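Local coordinates for protein insecticidal Delta-Endotoxin Cry8Ea1 (Bacillus Thuringiensis, PDB 3EB7) that kills larvae of the underground pest Holotrichia parallela, probably by binding midgut cells and opening pores in their membranes as other three-domain Cry toxins do, at residues S268-G273 with T420-P425; T244-A249 with V427-W432; H304-Q309 with Q318-T323; N197-V202 with S255-A260. All blocks are in the same frame, centred on the assembly; numbering follows the deposited sequence.

Interaction 1. Residues S268-G273 with T420-P425; sequences STFIRG and TFIRNP
Thr420 OG1 donates a short hydrogen bond of 2.6 Å to Phe270 O, tying the last residues of the short helix 263-270 to strand 414-422. In the beta-prism domain of a three-domain Cry toxin this helix packs on the smallest of the three antiparallel sheets, and the contact is one of its anchors. The hydroxyl comes to the carbonyl oxygen from well off the C=O direction (114° at the oxygen) and 22° out of the carbonyl plane. It is put there by a chi1 of 60°, which sets OG1 between the backbone N and the carbonyl carbon of Thr420.

Beyond this bond the contact is largely apolar. The Phe270 ring crosses Ile422 obliquely: CE2 meets the CG2 branch at 3.8 Å, while the ring tip CZ lies 3.8 Å from CD1. Trp201 of helix 198-220 also meets the Phe270 ring. Arg272, just past the helix, brings only its aliphatic CG near Thr420 CG2; its guanidinium is engaged by Asp278 and Glu241. Thr269 turns its hydroxyl back to Thr265 O within the helix, and its methyl CG2 faces the strand, 3.7 Å from Phe421 O and 4.0 Å from Ile422 CG2.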
loop_
_atom_site.group_PDB
_atom_site.type_symbol
_atom_site.label_atom_id
_atom_site.label_comp_id
_atom_site.label_asym_id
_atom_site.label_seq_id
_atom_site.Cartn_x
_atom_site.Cartn_y
_atom_site.Cartn_z
ATOM N N SER A 268 -6.614 -19.606 3.335
ATOM C CA SER A 268 -7.096 -19.960 2.005
ATOM C C SER A 268 -8.582 -19.565 1.735
ATOM O O SER A 268 -9.035 -19.566 0.594
ATOM C CB SER A 268 -6.781 -21.438 1.722
ATOM O OG SER A 268 -7.884 -22.219 2.091
ATOM N N THR A 269 -9.313 -19.154 2.771
ATOM C CA THR A 269 -10.714 -18.752 2.612
ATOM C C THR A 269 -10.958 -17.237 2.772
ATOM O O THR A 269 -11.735 -16.660 1.985
ATOM C CB THR A 269 -11.642 -19.514 3.590
ATOM O OG1 THR A 269 -11.330 -20.916 3.595
ATOM C CG2 THR A 269 -13.075 -19.321 3.235
ATOM N N PHE A 270 -10.333 -16.601 3.775
ATOM C CA PHE A 270 -10.499 -15.163 3.989
ATOM C C PHE A 270 -9.797 -14.274 2.945
ATOM O O PHE A 270 -10.245 -13.149 2.674
ATOM C CB PHE A 270 -9.994 -14.758 5.356
ATOM C CG PHE A 270 -10.991 -14.927 6.468
ATOM C CD1 PHE A 270 -10.548 -15.073 7.777
ATOM C CD2 PHE A 270 -12.360 -14.929 6.224
ATOM C CE1 PHE A 270 -11.444 -15.186 8.831
ATOM C CE2 PHE A 270 -13.280 -15.031 7.284
ATOM C CZ PHE A 270 -12.831 -15.166 8.576
ATOM N N ILE A 271 -8.693 -14.784 2.399
ATOM C CA ILE A 271 -7.837 -14.097 1.467
ATOM C C ILE A 271 -8.193 -14.586 0.051
ATOM O O ILE A 271 -8.313 -15.783 -0.198
ATOM C CB ILE A 271 -6.318 -14.348 1.801
ATOM C CG1 ILE A 271 -6.018 -13.969 3.256
ATOM C CG2 ILE A 271 -5.350 -13.553 0.869
ATOM C CD1 ILE A 271 -6.467 -12.564 3.648
ATOM N N ARG A 272 -8.378 -13.624 -0.845
ATOM C CA ARG A 272 -8.770 -13.881 -2.203
ATOM C C ARG A 272 -7.603 -14.512 -2.922
ATOM O O ARG A 272 -6.470 -14.058 -2.760
ATOM C CB ARG A 272 -9.082 -12.551 -2.916
ATOM C CG ARG A 272 -10.437 -11.973 -2.599
ATOM C CD ARG A 272 -11.085 -11.509 -3.923
ATOM N NE ARG A 272 -10.850 -10.105 -4.054
ATOM C CZ ARG A 272 -11.113 -9.372 -5.129
ATOM N NH1 ARG A 272 -11.625 -9.894 -6.237
ATOM N NH2 ARG A 272 -10.859 -8.074 -5.060
ATOM N N GLY A 273 -7.887 -15.499 -3.758
ATOM C CA GLY A 273 -6.984 -15.794 -4.862
ATOM C C GLY A 273 -6.437 -14.533 -5.549
ATOM O O GLY A 273 -7.075 -13.464 -5.567
ATOM N N THR A 420 -15.023 -11.454 2.012
ATOM C CA THR A 420 -14.978 -12.916 2.119
ATOM C C THR A 420 -15.651 -13.343 3.424
ATOM O O THR A 420 -15.999 -12.502 4.251
ATOM C CB THR A 420 -13.551 -13.442 2.066
ATOM O OG1 THR A 420 -12.800 -12.870 3.156
ATOM C CG2 THR A 420 -12.922 -13.035 0.727
ATOM N N PHE A 421 -15.840 -14.640 3.624
ATOM C CA PHE A 421 -16.740 -15.074 4.676
ATOM C C PHE A 421 -16.447 -16.521 5.043
ATOM O O PHE A 421 -16.008 -17.291 4.184
ATOM C CB PHE A 421 -18.185 -14.872 4.158
ATOM C CG PHE A 421 -19.280 -15.120 5.168
ATOM C CD1 PHE A 421 -19.662 -14.139 6.068
ATOM C CD2 PHE A 421 -20.001 -16.305 5.142
ATOM C CE1 PHE A 421 -20.696 -14.376 7.009
ATOM C CE2 PHE A 421 -21.040 -16.542 6.060
ATOM C CZ PHE A 421 -21.388 -15.580 6.991
ATOM N N ILE A 422 -16.634 -16.870 6.320
ATOM C CA ILE A 422 -16.764 -18.262 6.752
ATOM C C ILE A 422 -18.075 -18.392 7.522
ATOM O O ILE A 422 -18.594 -17.397 8.025
ATOM C CB ILE A 422 -15.578 -18.739 7.675
ATOM C CG1 ILE A 422 -15.540 -17.926 8.978
ATOM C CG2 ILE A 422 -14.260 -18.649 6.950
ATOM C CD1 ILE A 422 -14.452 -18.325 9.977
ATOM N N ARG A 423 -18.569 -19.625 7.634
ATOM C CA ARG A 423 -19.774 -20.001 8.386
ATOM C C ARG A 423 -19.387 -20.682 9.692
ATOM O O ARG A 423 -18.317 -21.274 9.775
ATOM C CB ARG A 423 -20.601 -21.015 7.584
ATOM C CG ARG A 423 -21.764 -20.422 6.762
ATOM C CD ARG A 423 -22.828 -19.894 7.681
ATOM N NE ARG A 423 -24.132 -20.421 7.356
ATOM C CZ ARG A 423 -25.213 -20.335 8.128
ATOM N NH1 ARG A 423 -25.197 -19.727 9.325
ATOM N NH2 ARG A 423 -26.325 -20.889 7.672
ATOM N N ASN A 424 -20.285 -20.627 10.694
ATOM C CA ASN A 424 -20.117 -21.308 11.994
ATOM C C ASN A 424 -18.696 -21.334 12.486
ATOM O O ASN A 424 -18.060 -22.395 12.416
ATOM C CB ASN A 424 -20.571 -22.774 11.953
ATOM C CG ASN A 424 -21.853 -22.978 11.211
ATOM O OD1 ASN A 424 -22.036 -24.039 10.585
ATOM N ND2 ASN A 424 -22.759 -21.993 11.262
ATOM N N PRO A 425 -18.202 -20.194 13.007
ATOM C CA PRO A 425 -18.968 -18.946 13.207
ATOM C C PRO A 425 -19.124 -18.090 11.914
ATOM O O PRO A 425 -18.263 -18.146 11.034
ATOM C CB PRO A 425 -18.148 -18.220 14.259
ATOM C CG PRO A 425 -16.743 -18.656 13.977
ATOM C CD PRO A 425 -16.809 -20.064 13.448
#

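Interaction 2. Residues T244-A249 with V427-W432; sequences TDPIGA and VPVFSW
Ile247 CD1 sits over the middle of one face of the Phe430 ring, 3.4 Å from the centroid and 8° off the normal, a close CH-pi contact in which the two side chains cross at about a right angle. The other flat group, the Trp432 indole, is met at its edge: NE1 donates to Thr244 OG1 over 3.2 Å, with the oxygen 16° out of the ring plane, and the methyl CG2 of Thr244 packs beside the same nitrogen.

Residues 244-249 run antiparallel to strand 427-434 as an irregular continuation of strand 241-243, the edge of a three-stranded sheet in the beta-prism domain. Thr244 N bonds Phe430 O at 3.0 Å, and Ile247 N meets Pro428 O at 2.9 Å in a nearly straight bond (174°). Ile247 is the centre of an inverse gamma turn, closed by a weak bond from Gly248 N to Pro246 O. Between the two cross-strand backbone bonds a water replaces direct pairing, accepting from Phe430 N at 2.9 Å, donating to Asp245 O and hydrogen-bonding Thr244 OG1. Pro246 lies alongside Val429, and its CB touches Val427 CG1 at 3.6 Å.

Thr244 OG1 is thus held by an indole N-H and a water. With every touching residue buried, the water takes the N-H of Phe430 where the loop departs from strand geometry.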
loop_
_atom_site.group_PDB
_atom_site.type_symbol
_atom_site.label_atom_id
_atom_site.label_comp_id
_atom_site.label_asym_id
_atom_site.label_seq_id
_atom_site.Cartn_x
_atom_site.Cartn_y
_atom_site.Cartn_z
ATOM N N THR A 244 -8.916 -5.966 6.765
ATOM C CA THR A 244 -9.187 -5.584 8.165
ATOM C C THR A 244 -9.412 -6.821 9.023
ATOM O O THR A 244 -9.535 -7.922 8.491
ATOM C CB THR A 244 -10.369 -4.551 8.310
ATOM O OG1 THR A 244 -11.484 -4.969 7.526
ATOM C CG2 THR A 244 -9.927 -3.169 7.851
ATOM N N ASP A 245 -9.485 -6.663 10.358
ATOM C CA ASP A 245 -9.662 -7.841 11.221
ATOM C C ASP A 245 -11.032 -8.494 10.937
ATOM O O ASP A 245 -11.973 -7.822 10.568
ATOM C CB ASP A 245 -9.510 -7.507 12.714
ATOM C CG ASP A 245 -8.052 -7.182 13.155
ATOM O OD1 ASP A 245 -7.040 -7.305 12.411
ATOM O OD2 ASP A 245 -7.920 -6.761 14.324
ATOM N N PRO A 246 -11.137 -9.826 11.088
ATOM C CA PRO A 246 -12.443 -10.444 10.901
ATOM C C PRO A 246 -13.562 -9.813 11.797
ATOM O O PRO A 246 -13.304 -9.416 12.965
ATOM C CB PRO A 246 -12.173 -11.913 11.270
ATOM C CG PRO A 246 -10.770 -12.131 10.966
ATOM C CD PRO A 246 -10.090 -10.831 11.371
ATOM N N ILE A 247 -14.785 -9.710 11.252
ATOM C CA ILE A 247 -15.881 -9.036 11.944
ATOM C C ILE A 247 -16.642 -10.045 12.789
ATOM O O ILE A 247 -17.734 -10.541 12.419
ATOM C CB ILE A 247 -16.791 -8.235 10.974
ATOM C CG1 ILE A 247 -15.907 -7.330 10.085
ATOM C CG2 ILE A 247 -17.769 -7.364 11.785
ATOM C CD1 ILE A 247 -16.595 -6.762 8.876
ATOM N N GLY A 248 -16.019 -10.378 13.917
ATOM C CA GLY A 248 -16.532 -11.335 14.891
ATOM C C GLY A 248 -16.206 -10.792 16.276
ATOM O O GLY A 248 -15.217 -10.085 16.468
ATOM N N ALA A 249 -17.059 -11.113 17.239
ATOM C CA ALA A 249 -16.914 -10.589 18.570
ATOM C C ALA A 249 -15.706 -11.239 19.264
ATOM O O ALA A 249 -15.429 -12.417 19.071
ATOM C CB ALA A 249 -18.213 -10.823 19.364
ATOM N N VAL A 427 -18.608 -15.233 10.016
ATOM C CA VAL A 427 -17.677 -14.134 10.115
ATOM C C VAL A 427 -17.164 -13.643 8.741
ATOM O O VAL A 427 -16.453 -14.369 8.049
ATOM C CB VAL A 427 -16.447 -14.472 11.038
ATOM C CG1 VAL A 427 -15.554 -13.273 11.172
ATOM C CG2 VAL A 427 -16.869 -14.937 12.411
ATOM N N PRO A 428 -17.530 -12.404 8.360
ATOM C CA PRO A 428 -16.970 -11.736 7.171
ATOM C C PRO A 428 -15.614 -11.055 7.396
ATOM O O PRO A 428 -15.259 -10.691 8.528
ATOM C CB PRO A 428 -18.046 -10.697 6.797
ATOM C CG PRO A 428 -18.908 -10.482 8.061
ATOM C CD PRO A 428 -18.557 -11.580 9.059
ATOM N N VAL A 429 -14.841 -10.919 6.320
ATOM C CA VAL A 429 -13.608 -10.134 6.350
ATOM C C VAL A 429 -13.751 -9.105 5.233
ATOM O O VAL A 429 -14.226 -9.425 4.144
ATOM C CB VAL A 429 -12.332 -11.055 6.168
ATOM C CG1 VAL A 429 -11.081 -10.267 5.884
ATOM C CG2 VAL A 429 -12.109 -11.898 7.405
ATOM N N PHE A 430 -13.392 -7.858 5.517
ATOM C CA PHE A 430 -13.396 -6.799 4.492
ATOM C C PHE A 430 -11.976 -6.601 3.967
ATOM O O PHE A 430 -11.022 -6.582 4.743
ATOM C CB PHE A 430 -13.924 -5.487 5.080
ATOM C CG PHE A 430 -15.415 -5.472 5.426
ATOM C CD1 PHE A 430 -15.965 -4.370 6.102
ATOM C CD2 PHE A 430 -16.272 -6.515 5.092
ATOM C CE1 PHE A 430 -17.357 -4.321 6.423
ATOM C CE2 PHE A 430 -17.672 -6.467 5.420
ATOM C CZ PHE A 430 -18.202 -5.394 6.052
ATOM N N SER A 431 -11.833 -6.504 2.652
ATOM C CA SER A 431 -10.577 -6.078 2.024
ATOM C C SER A 431 -10.709 -4.702 1.389
ATOM O O SER A 431 -11.791 -4.264 1.024
ATOM C CB SER A 431 -10.069 -7.101 0.983
ATOM O OG SER A 431 -10.835 -7.040 -0.203
ATOM N N TRP A 432 -9.584 -4.026 1.261
ATOM C CA TRP A 432 -9.572 -2.620 0.905
ATOM C C TRP A 432 -8.434 -2.295 -0.032
ATOM O O TRP A 432 -7.362 -2.867 0.111
ATOM C CB TRP A 432 -9.401 -1.772 2.180
ATOM C CG TRP A 432 -10.397 -2.070 3.242
ATOM C CD1 TRP A 432 -10.443 -3.177 4.063
ATOM C CD2 TRP A 432 -11.471 -1.234 3.639
ATOM N NE1 TRP A 432 -11.504 -3.066 4.924
ATOM C CE2 TRP A 432 -12.144 -1.880 4.677
ATOM C CE3 TRP A 432 -11.933 0.008 3.208
ATOM C CZ2 TRP A 432 -13.272 -1.324 5.292
ATOM C CZ3 TRP A 432 -13.041 0.561 3.820
ATOM C CH2 TRP A 432 -13.698 -0.104 4.844
HETATM O O HOH W 1 -12.601 -7.203 8.180
#

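Interaction 3. Residues H304-Q309 with Q318-T323; sequences HQISSQ and QTYGTT
His304 and Tyr320 lie side by side on one face of a beta hairpin, pointing the same way from adjacent strands. Their rings are almost parallel, with planes at 18°, but slid so far that they barely overlap and the centroids are 5.0 Å apart. What covers the imidazole is Tyr320 CB, which sits over one face toward the rim as a CH-pi contact, 3.9 Å from the centroid. The nearest approach of the two side chains is 3.4 Å, from His304 NE2 to Tyr320 CD2. The ring itself is gripped from outside the hairpin, NE2 by Val419 O and ND1 by Trp301 NE1, which is consistent with a neutral imidazole protonated on NE2. Further along the same face, Ile306 CG2 approaches the edge of the tyrosine ring near CE2, 4.1 Å away.

On the other face Gln305 CG meets Thr319 OG1 at 3.7 Å, in a non-hydrogen-bonded pair. The pairs to either side, His304 with Tyr320 and Ile306 with Gln318, each exchange two backbone hydrogen bonds; Ile306 N to Gln318 O, at 2.9 Å, is straight to within 10°. Past Gly321 the chain bends back, and Thr323 CG2 comes to 3.8 Å from His304 O.

Strand 316-321 is an outermost strand of this four-stranded antiparallel sheet of the beta prism. Strand 278-292 flanks 296-310 on its other side, and Tyr418 and Thr420 of strand 414-422 pack against the face carrying Ile306 and Tyr320.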
loop_
_atom_site.group_PDB
_atom_site.type_symbol
_atom_site.label_atom_id
_atom_site.label_comp_id
_atom_site.label_asym_id
_atom_site.label_seq_id
_atom_site.Cartn_x
_atom_site.Cartn_y
_atom_site.Cartn_z
ATOM N N HIS A 304 -23.474 -14.066 1.353
ATOM C CA HIS A 304 -23.562 -12.919 0.446
ATOM C C HIS A 304 -23.150 -13.291 -0.957
ATOM O O HIS A 304 -22.503 -14.308 -1.204
ATOM C CB HIS A 304 -22.742 -11.710 0.945
ATOM C CG HIS A 304 -21.259 -11.924 0.969
ATOM N ND1 HIS A 304 -20.604 -12.485 2.047
ATOM C CD2 HIS A 304 -20.298 -11.610 0.067
ATOM C CE1 HIS A 304 -19.309 -12.540 1.792
ATOM N NE2 HIS A 304 -19.089 -11.988 0.611
ATOM N N GLN A 305 -23.538 -12.431 -1.874
ATOM C CA GLN A 305 -23.197 -12.543 -3.270
ATOM C C GLN A 305 -22.507 -11.232 -3.606
ATOM O O GLN A 305 -22.999 -10.157 -3.297
ATOM C CB GLN A 305 -24.488 -12.747 -4.076
ATOM C CG GLN A 305 -24.273 -13.436 -5.381
ATOM C CD GLN A 305 -25.365 -13.183 -6.400
ATOM O OE1 GLN A 305 -26.002 -14.113 -6.847
ATOM N NE2 GLN A 305 -25.567 -11.936 -6.783
ATOM N N ILE A 306 -21.338 -11.295 -4.185
ATOM C CA ILE A 306 -20.567 -10.087 -4.405
ATOM C C ILE A 306 -20.115 -10.010 -5.849
ATOM O O ILE A 306 -19.673 -11.007 -6.419
ATOM C CB ILE A 306 -19.342 -9.979 -3.408
ATOM C CG1 ILE A 306 -18.547 -8.676 -3.653
ATOM C CG2 ILE A 306 -18.428 -11.238 -3.473
ATOM C CD1 ILE A 306 -17.608 -8.325 -2.514
ATOM N N SER A 307 -20.237 -8.825 -6.446
ATOM C CA SER A 307 -19.775 -8.598 -7.808
ATOM C C SER A 307 -18.694 -7.553 -7.776
ATOM O O SER A 307 -18.802 -6.538 -7.050
ATOM C CB SER A 307 -20.918 -8.133 -8.728
ATOM O OG SER A 307 -21.938 -9.117 -8.857
ATOM N N SER A 308 -17.649 -7.808 -8.567
ATOM C CA SER A 308 -16.567 -6.842 -8.825
ATOM C C SER A 308 -16.149 -6.832 -10.285
ATOM O O SER A 308 -16.494 -7.734 -11.089
ATOM C CB SER A 308 -15.339 -7.160 -7.968
ATOM O OG SER A 308 -14.970 -8.523 -8.105
ATOM N N GLN A 309 -15.318 -5.845 -10.596
ATOM C CA GLN A 309 -14.955 -5.525 -11.946
ATOM C C GLN A 309 -13.594 -4.860 -12.005
ATOM O O GLN A 309 -13.419 -3.813 -11.391
ATOM C CB GLN A 309 -15.997 -4.534 -12.491
ATOM C CG GLN A 309 -16.012 -4.520 -13.958
ATOM C CD GLN A 309 -16.793 -3.370 -14.528
ATOM O OE1 GLN A 309 -16.722 -3.108 -15.722
ATOM N NE2 GLN A 309 -17.547 -2.695 -13.702
ATOM N N GLN A 318 -19.167 -13.834 -7.232
ATOM C CA GLN A 318 -18.987 -15.016 -6.401
ATOM C C GLN A 318 -19.975 -14.999 -5.238
ATOM O O GLN A 318 -20.536 -13.967 -4.872
ATOM C CB GLN A 318 -17.537 -15.167 -5.895
ATOM C CG GLN A 318 -16.423 -14.716 -6.884
ATOM C CD GLN A 318 -16.013 -15.731 -8.003
ATOM O OE1 GLN A 318 -16.472 -16.901 -8.060
ATOM N NE2 GLN A 318 -15.123 -15.266 -8.903
ATOM N N THR A 319 -20.160 -16.169 -4.657
ATOM C CA THR A 319 -21.116 -16.428 -3.613
ATOM C C THR A 319 -20.333 -16.914 -2.414
ATOM O O THR A 319 -19.325 -17.613 -2.583
ATOM C CB THR A 319 -22.085 -17.507 -4.141
ATOM O OG1 THR A 319 -23.275 -16.863 -4.581
ATOM C CG2 THR A 319 -22.448 -18.519 -3.129
ATOM N N TYR A 320 -20.792 -16.537 -1.215
ATOM C CA TYR A 320 -20.226 -17.008 0.056
ATOM C C TYR A 320 -21.309 -17.311 1.044
ATOM O O TYR A 320 -22.287 -16.573 1.118
ATOM C CB TYR A 320 -19.351 -15.923 0.700
ATOM C CG TYR A 320 -18.062 -15.668 -0.020
ATOM C CD1 TYR A 320 -16.911 -16.349 0.352
ATOM C CD2 TYR A 320 -17.984 -14.741 -1.064
ATOM C CE1 TYR A 320 -15.718 -16.108 -0.263
ATOM C CE2 TYR A 320 -16.775 -14.512 -1.707
ATOM C CZ TYR A 320 -15.667 -15.221 -1.302
ATOM O OH TYR A 320 -14.458 -15.033 -1.899
ATOM N N GLY A 321 -21.117 -18.378 1.808
ATOM C CA GLY A 321 -22.006 -18.725 2.898
ATOM C C GLY A 321 -23.307 -19.338 2.430
ATOM O O GLY A 321 -23.342 -20.048 1.415
ATOM N N THR A 322 -24.371 -19.089 3.184
ATOM C CA THR A 322 -25.687 -19.567 2.830
ATOM C C THR A 322 -26.438 -18.479 2.086
ATOM O O THR A 322 -26.573 -17.347 2.568
ATOM C CB THR A 322 -26.431 -20.012 4.085
ATOM O OG1 THR A 322 -25.682 -21.069 4.683
ATOM C CG2 THR A 322 -27.876 -20.513 3.780
ATOM N N THR A 323 -26.884 -18.808 0.880
ATOM C CA THR A 323 -27.616 -17.842 0.066
ATOM C C THR A 323 -28.921 -18.412 -0.478
ATOM O O THR A 323 -29.473 -17.866 -1.396
ATOM C CB THR A 323 -26.760 -17.291 -1.117
ATOM O OG1 THR A 323 -26.481 -18.357 -2.041
ATOM C CG2 THR A 323 -25.426 -16.667 -0.626
#

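Interaction 4. Residues N197-V202 with S255-A260; sequences NAKQWV and SWYDSA
Lys199 lays its aliphatic chain over one face of the Tyr257 ring, CB standing 3.9 Å from the centroid and 12° off the normal. Ser255 CB lies against the opposite face, toward its rim. Deeper in, Ala198 CB touches both Tyr257 CB, at 3.6 Å, and Ala260 CB, at 3.8 Å, while Val202 CG2 touches Trp256 CZ2 at 3.6 Å. Tyr257 CB rests over the centre of the Trp256 indole.

Polar links between the two segments run through water. One water accepts from Lys199 NZ at 3.1 Å and lies in the plane of the tyrosine ring, with a weak link to Tyr257 OH; another donates to Tyr257 O and has a weak bond from Lys199 N.

The contact joins the last helix of the N-terminal helical domain, 198-220, to a loop of the beta-prism domain. That helix starts with a capping box: Gln200 N donates to Asn197 OD1 at 2.8 Å, and Asn197 N returns a bond to Gln200 OE1. The loop is braced by Ser255 N, which reaches Asp258 OD2 from above the carboxylate plane. Farther out, Leu266 of helix 263-270 packs against both Ala198 and Trp256.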
loop_
_atom_site.group_PDB
_atom_site.type_symbol
_atom_site.label_atom_id
_atom_site.label_comp_id
_atom_site.label_asym_id
_atom_site.label_seq_id
_atom_site.Cartn_x
_atom_site.Cartn_y
_atom_site.Cartn_z
ATOM N N ASN A 197 -4.015 -22.062 14.706
ATOM C CA ASN A 197 -5.424 -21.777 15.038
ATOM C C ASN A 197 -5.909 -20.421 14.551
ATOM O O ASN A 197 -5.133 -19.604 14.064
ATOM C CB ASN A 197 -5.724 -21.982 16.546
ATOM C CG ASN A 197 -4.974 -20.993 17.418
ATOM O OD1 ASN A 197 -4.772 -19.824 17.037
ATOM N ND2 ASN A 197 -4.550 -21.441 18.587
ATOM N N ALA A 198 -7.204 -20.171 14.712
ATOM C CA ALA A 198 -7.829 -18.944 14.178
ATOM C C ALA A 198 -7.376 -17.661 14.898
ATOM O O ALA A 198 -7.275 -16.628 14.283
ATOM C CB ALA A 198 -9.379 -19.084 14.167
ATOM N N LYS A 199 -7.060 -17.747 16.181
ATOM C CA LYS A 199 -6.599 -16.614 16.950
ATOM C C LYS A 199 -5.249 -16.196 16.409
ATOM O O LYS A 199 -5.026 -15.014 16.141
ATOM C CB LYS A 199 -6.482 -16.990 18.425
ATOM C CG LYS A 199 -5.958 -15.896 19.361
ATOM C CD LYS A 199 -5.854 -16.445 20.760
ATOM C CE LYS A 199 -5.054 -15.510 21.696
ATOM N NZ LYS A 199 -5.928 -14.738 22.611
ATOM N N GLN A 200 -4.350 -17.167 16.227
ATOM C CA GLN A 200 -3.071 -16.902 15.585
ATOM C C GLN A 200 -3.247 -16.301 14.195
ATOM O O GLN A 200 -2.531 -15.403 13.825
ATOM C CB GLN A 200 -2.292 -18.188 15.502
ATOM C CG GLN A 200 -1.737 -18.626 16.876
ATOM C CD GLN A 200 -1.195 -20.033 16.855
ATOM O OE1 GLN A 200 -1.644 -20.875 16.087
ATOM N NE2 GLN A 200 -0.236 -20.303 17.723
ATOM N N TRP A 201 -4.220 -16.782 13.417
ATOM C CA TRP A 201 -4.449 -16.170 12.117
ATOM C C TRP A 201 -4.769 -14.648 12.236
ATOM O O TRP A 201 -4.220 -13.835 11.504
ATOM C CB TRP A 201 -5.508 -16.934 11.323
ATOM C CG TRP A 201 -5.535 -16.409 9.933
ATOM C CD1 TRP A 201 -4.835 -16.879 8.856
ATOM C CD2 TRP A 201 -6.291 -15.272 9.464
ATOM N NE1 TRP A 201 -5.099 -16.092 7.759
ATOM C CE2 TRP A 201 -6.003 -15.119 8.101
ATOM C CE3 TRP A 201 -7.189 -14.384 10.077
ATOM C CZ2 TRP A 201 -6.574 -14.109 7.325
ATOM C CZ3 TRP A 201 -7.755 -13.361 9.313
ATOM C CH2 TRP A 201 -7.448 -13.238 7.951
ATOM N N VAL A 202 -5.650 -14.282 13.169
ATOM C CA VAL A 202 -5.970 -12.845 13.427
ATOM C C VAL A 202 -4.701 -12.009 13.689
ATOM O O VAL A 202 -4.539 -10.914 13.133
ATOM C CB VAL A 202 -7.007 -12.696 14.588
ATOM C CG1 VAL A 202 -7.271 -11.216 14.930
ATOM C CG2 VAL A 202 -8.286 -13.382 14.229
ATOM N N SER A 255 -14.940 -15.595 22.291
ATOM C CA SER A 255 -14.487 -15.073 21.000
ATOM C C SER A 255 -14.895 -15.985 19.849
ATOM O O SER A 255 -15.003 -17.209 20.010
ATOM C CB SER A 255 -13.002 -14.823 21.000
ATOM O OG SER A 255 -12.610 -14.172 22.179
ATOM N N TRP A 256 -15.122 -15.380 18.691
ATOM C CA TRP A 256 -15.575 -16.140 17.526
ATOM C C TRP A 256 -14.598 -17.281 17.199
ATOM O O TRP A 256 -15.011 -18.366 16.772
ATOM C CB TRP A 256 -15.817 -15.204 16.313
ATOM C CG TRP A 256 -14.569 -14.583 15.742
ATOM C CD1 TRP A 256 -14.033 -13.365 16.054
ATOM C CD2 TRP A 256 -13.696 -15.169 14.760
ATOM N NE1 TRP A 256 -12.904 -13.134 15.302
ATOM C CE2 TRP A 256 -12.666 -14.229 14.509
ATOM C CE3 TRP A 256 -13.700 -16.391 14.059
ATOM C CZ2 TRP A 256 -11.632 -14.479 13.610
ATOM C CZ3 TRP A 256 -12.690 -16.649 13.170
ATOM C CH2 TRP A 256 -11.673 -15.683 12.924
ATOM N N TYR A 257 -13.317 -17.042 17.465
ATOM C CA TYR A 257 -12.222 -17.956 17.120
ATOM C C TYR A 257 -11.947 -19.028 18.150
ATOM O O TYR A 257 -10.988 -19.784 18.037
ATOM C CB TYR A 257 -10.949 -17.157 16.833
ATOM C CG TYR A 257 -10.469 -16.205 17.923
ATOM C CD1 TYR A 257 -10.237 -16.649 19.232
ATOM C CD2 TYR A 257 -10.159 -14.892 17.618
ATOM C CE1 TYR A 257 -9.759 -15.797 20.212
ATOM C CE2 TYR A 257 -9.692 -14.019 18.587
ATOM C CZ TYR A 257 -9.505 -14.476 19.875
ATOM O OH TYR A 257 -9.039 -13.630 20.828
ATOM N N ASP A 258 -12.795 -19.084 19.167
ATOM C CA ASP A 258 -12.738 -20.140 20.190
ATOM C C ASP A 258 -13.067 -21.475 19.558
ATOM O O ASP A 258 -12.575 -22.508 19.994
ATOM C CB ASP A 258 -13.794 -19.890 21.276
ATOM C CG ASP A 258 -13.360 -18.859 22.312
ATOM O OD1 ASP A 258 -12.159 -18.452 22.330
ATOM O OD2 ASP A 258 -14.261 -18.469 23.114
ATOM N N SER A 259 -13.966 -21.466 18.578
ATOM C CA SER A 259 -14.284 -22.710 17.882
ATOM C C SER A 259 -14.455 -22.439 16.395
ATOM O O SER A 259 -15.533 -22.142 15.923
ATOM C CB SER A 259 -15.490 -23.388 18.520
ATOM O OG SER A 259 -15.680 -24.683 17.986
ATOM N N ALA A 260 -13.346 -22.518 15.664
ATOM C CA ALA A 260 -13.287 -22.037 14.287
ATOM C C ALA A 260 -12.266 -22.883 13.525
ATOM O O ALA A 260 -11.536 -23.618 14.150
ATOM C CB ALA A 260 -12.883 -20.599 14.280
HETATM O O HOH W 2 -8.959 -22.392 15.147
HETATM O O HOH W 3 -8.484 -20.105 18.165
HETATM O O HOH W 4 -8.730 -15.551 23.522
#

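Interactions 1 and 2 are buried and share a sheet: strands 414-422 and 427-434 are neighbours in it, with Thr420 O 2.9 Å from Val429 N, a probable hydrogen bond. Interaction 1 sets a helix on that sheet through one side-chain bond and apolar contacts, whereas interaction 2 extends its edge with backbone and water bonds. Interaction 3, partly buried, is regular pairing within another sheet of the same domain; Phe421 packs against His304 and Tyr320 there. Interaction 4, also partly buried, differs in joining two domains by apolar contacts and bridging waters. Its Trp256 packs on Pro246 of interaction 2 and its Trp201 on Phe270 of interaction 1, while interaction 3 does not touch it.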